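Local coordinates for protein polygalacturonase (Pectobacterium carotovorum subsp. carotovorum, PDB 1BHE) that hydrolyses the alpha-1,4 linkages between galacturonosyl units of polygalacturonic acid, taking part in the maceration and soft-rotting of plant tissue, at residues 165-170 / 188-193. Sequence-based numbering, arbitrary orientation.
Sequences YNVSLI and WKTTIK
L169 pairs with I192 and S168 with T191 in matching order on neighbouring coils of the right-handed parallel beta-helix of family 28 glycosyl hydrolases; strands 167-170 and 190-193 run parallel, their axes 17° apart. Beyond the corners at N166 and K189, three backbone hydrogen bonds carry the pairing. T191 N gives a nearly linear bond to V167 O (2.8 Å, 177° at the hydrogen), L169 N donates to T191 O, and K193 N to L169 O. At the corner itself, N166 N donates a hydrogen bond to W188 O (3.0 Å), whereas V167 N to K189 O is longer (3.3 Å) and bent. Both corner residues have positive phi, and the chain turns at the same level in both coils.

Among the aromatic groups, Y165 and W188 lie side by side, each with CG anti to its backbone N, so that both side chains set out alike. The edge of Y165 is turned toward the face of W188 in an offset edge-to-face pair, planes at 62°, with Y165 CE1 4.0 Å from W188 CD1. N166 CB covers one face of the Y165 ring, over its centre. E8 OE2 forms a salt bridge with K189 NZ and a hydrogen bond with Y165 OH.

On the face opposite S168 and T191, the buried side chains of L169 and I192 cross obliquely: L169 CD1 lies 4.0 Å from I192 CG1.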
loop_
_atom_site.group_PDB
_atom_site.type_symbol
_atom_site.label_atom_id
_atom_site.label_comp_id
_atom_site.label_asym_id
_atom_site.label_seq_id
_atom_site.Cartn_x
_atom_site.Cartn_y
_atom_site.Cartn_z
ATOM N N TYR A 165 -11.048 -7.860 2.192
ATOM C CA TYR A 165 -12.323 -7.562 1.545
ATOM C C TYR A 165 -13.320 -6.712 2.311
ATOM O O TYR A 165 -13.555 -6.963 3.492
ATOM C CB TYR A 165 -13.001 -8.931 1.308
ATOM C CG TYR A 165 -14.382 -8.866 0.692
ATOM C CD1 TYR A 165 -14.598 -8.339 -0.569
ATOM C CD2 TYR A 165 -15.476 -9.362 1.399
ATOM C CE1 TYR A 165 -15.871 -8.299 -1.122
ATOM C CE2 TYR A 165 -16.748 -9.335 0.853
ATOM C CZ TYR A 165 -16.937 -8.796 -0.403
ATOM O OH TYR A 165 -18.210 -8.764 -0.945
ATOM N N ASN A 166 -13.973 -5.801 1.582
ATOM C CA ASN A 166 -15.097 -5.047 2.145
ATOM C C ASN A 166 -14.755 -4.479 3.506
ATOM O O ASN A 166 -15.466 -4.753 4.465
ATOM C CB ASN A 166 -16.263 -6.043 2.215
ATOM C CG ASN A 166 -17.612 -5.462 2.579
ATOM O OD1 ASN A 166 -17.882 -4.293 2.313
ATOM N ND2 ASN A 166 -18.454 -6.279 3.210
ATOM N N VAL A 167 -13.691 -3.697 3.629
ATOM C CA VAL A 167 -13.259 -3.170 4.921
ATOM C C VAL A 167 -12.634 -1.795 4.813
ATOM O O VAL A 167 -12.112 -1.423 3.758
ATOM C CB VAL A 167 -12.261 -4.212 5.496
ATOM C CG1 VAL A 167 -11.031 -4.331 4.594
ATOM C CG2 VAL A 167 -11.849 -3.895 6.919
ATOM N N SER A 168 -12.670 -1.005 5.888
ATOM C CA SER A 168 -12.078 0.325 5.882
ATOM C C SER A 168 -10.823 0.346 6.763
ATOM O O SER A 168 -10.806 -0.200 7.857
ATOM C CB SER A 168 -13.026 1.425 6.366
ATOM O OG SER A 168 -14.171 1.526 5.526
ATOM N N LEU A 169 -9.770 0.961 6.251
ATOM C CA LEU A 169 -8.497 1.107 6.953
ATOM C C LEU A 169 -8.195 2.597 7.051
ATOM O O LEU A 169 -8.090 3.258 6.015
ATOM C CB LEU A 169 -7.352 0.418 6.206
ATOM C CG LEU A 169 -7.598 -1.004 5.702
ATOM C CD1 LEU A 169 -6.382 -1.528 4.953
ATOM C CD2 LEU A 169 -7.967 -1.939 6.846
ATOM N N ILE A 170 -8.162 3.146 8.261
ATOM C CA ILE A 170 -7.964 4.561 8.464
ATOM C C ILE A 170 -6.814 4.914 9.401
ATOM O O ILE A 170 -6.430 4.186 10.308
ATOM C CB ILE A 170 -9.226 5.274 9.013
ATOM C CG1 ILE A 170 -9.538 4.826 10.443
ATOM C CG2 ILE A 170 -10.432 5.060 8.105
ATOM C CD1 ILE A 170 -10.722 5.561 11.055
ATOM N N TRP A 188 -10.278 -6.236 -2.376
ATOM C CA TRP A 188 -11.508 -5.955 -3.132
ATOM C C TRP A 188 -12.474 -5.192 -2.240
ATOM O O TRP A 188 -12.667 -5.566 -1.085
ATOM C CB TRP A 188 -12.095 -7.284 -3.575
ATOM C CG TRP A 188 -13.243 -7.258 -4.531
ATOM C CD1 TRP A 188 -14.433 -6.603 -4.399
ATOM C CD2 TRP A 188 -13.309 -7.962 -5.782
ATOM N NE1 TRP A 188 -15.233 -6.846 -5.492
ATOM C CE2 TRP A 188 -14.563 -7.680 -6.356
ATOM C CE3 TRP A 188 -12.426 -8.808 -6.463
ATOM C CZ2 TRP A 188 -14.951 -8.206 -7.585
ATOM C CZ3 TRP A 188 -12.813 -9.327 -7.684
ATOM C CH2 TRP A 188 -14.072 -9.030 -8.230
ATOM N N LYS A 189 -12.996 -4.064 -2.711
ATOM C CA LYS A 189 -13.856 -3.227 -1.873
ATOM C C LYS A 189 -13.128 -2.798 -0.604
ATOM O O LYS A 189 -13.692 -2.742 0.480
ATOM C CB LYS A 189 -15.190 -3.913 -1.572
ATOM C CG LYS A 189 -16.193 -3.701 -2.709
ATOM C CD LYS A 189 -17.400 -4.619 -2.587
ATOM C CE LYS A 189 -18.409 -4.352 -3.708
ATOM N NZ LYS A 189 -19.478 -5.404 -3.717
ATOM N N THR A 190 -11.847 -2.451 -0.744
ATOM C CA THR A 190 -11.040 -1.994 0.378
ATOM C C THR A 190 -11.068 -0.468 0.361
ATOM O O THR A 190 -10.814 0.125 -0.689
ATOM C CB THR A 190 -9.586 -2.488 0.294
ATOM O OG1 THR A 190 -9.546 -3.904 0.520
ATOM C CG2 THR A 190 -8.709 -1.822 1.344
ATOM N N THR A 191 -11.416 0.136 1.490
ATOM C CA THR A 191 -11.397 1.596 1.577
ATOM C C THR A 191 -10.225 2.016 2.454
ATOM O O THR A 191 -10.092 1.489 3.555
ATOM C CB THR A 191 -12.717 2.154 2.148
ATOM O OG1 THR A 191 -13.750 1.859 1.194
ATOM C CG2 THR A 191 -12.648 3.661 2.346
ATOM N N ILE A 192 -9.381 2.910 1.961
ATOM C CA ILE A 192 -8.254 3.430 2.728
ATOM C C ILE A 192 -8.423 4.952 2.824
ATOM O O ILE A 192 -8.581 5.611 1.790
ATOM C CB ILE A 192 -6.886 3.090 2.113
ATOM C CG1 ILE A 192 -6.513 1.640 2.441
ATOM C CG2 ILE A 192 -5.767 4.009 2.606
ATOM C CD1 ILE A 192 -5.481 1.052 1.497
ATOM N N LYS A 193 -8.392 5.485 4.044
ATOM C CA LYS A 193 -8.544 6.924 4.224
ATOM C C LYS A 193 -7.651 7.437 5.351
ATOM O O LYS A 193 -7.836 7.155 6.533
ATOM C CB LYS A 193 -9.996 7.318 4.472
ATOM C CG LYS A 193 -10.262 8.810 4.540
ATOM C CD LYS A 193 -9.836 9.569 3.290
ATOM C CE LYS A 193 -10.126 11.058 3.468
ATOM N NZ LYS A 193 -9.952 11.823 2.203
#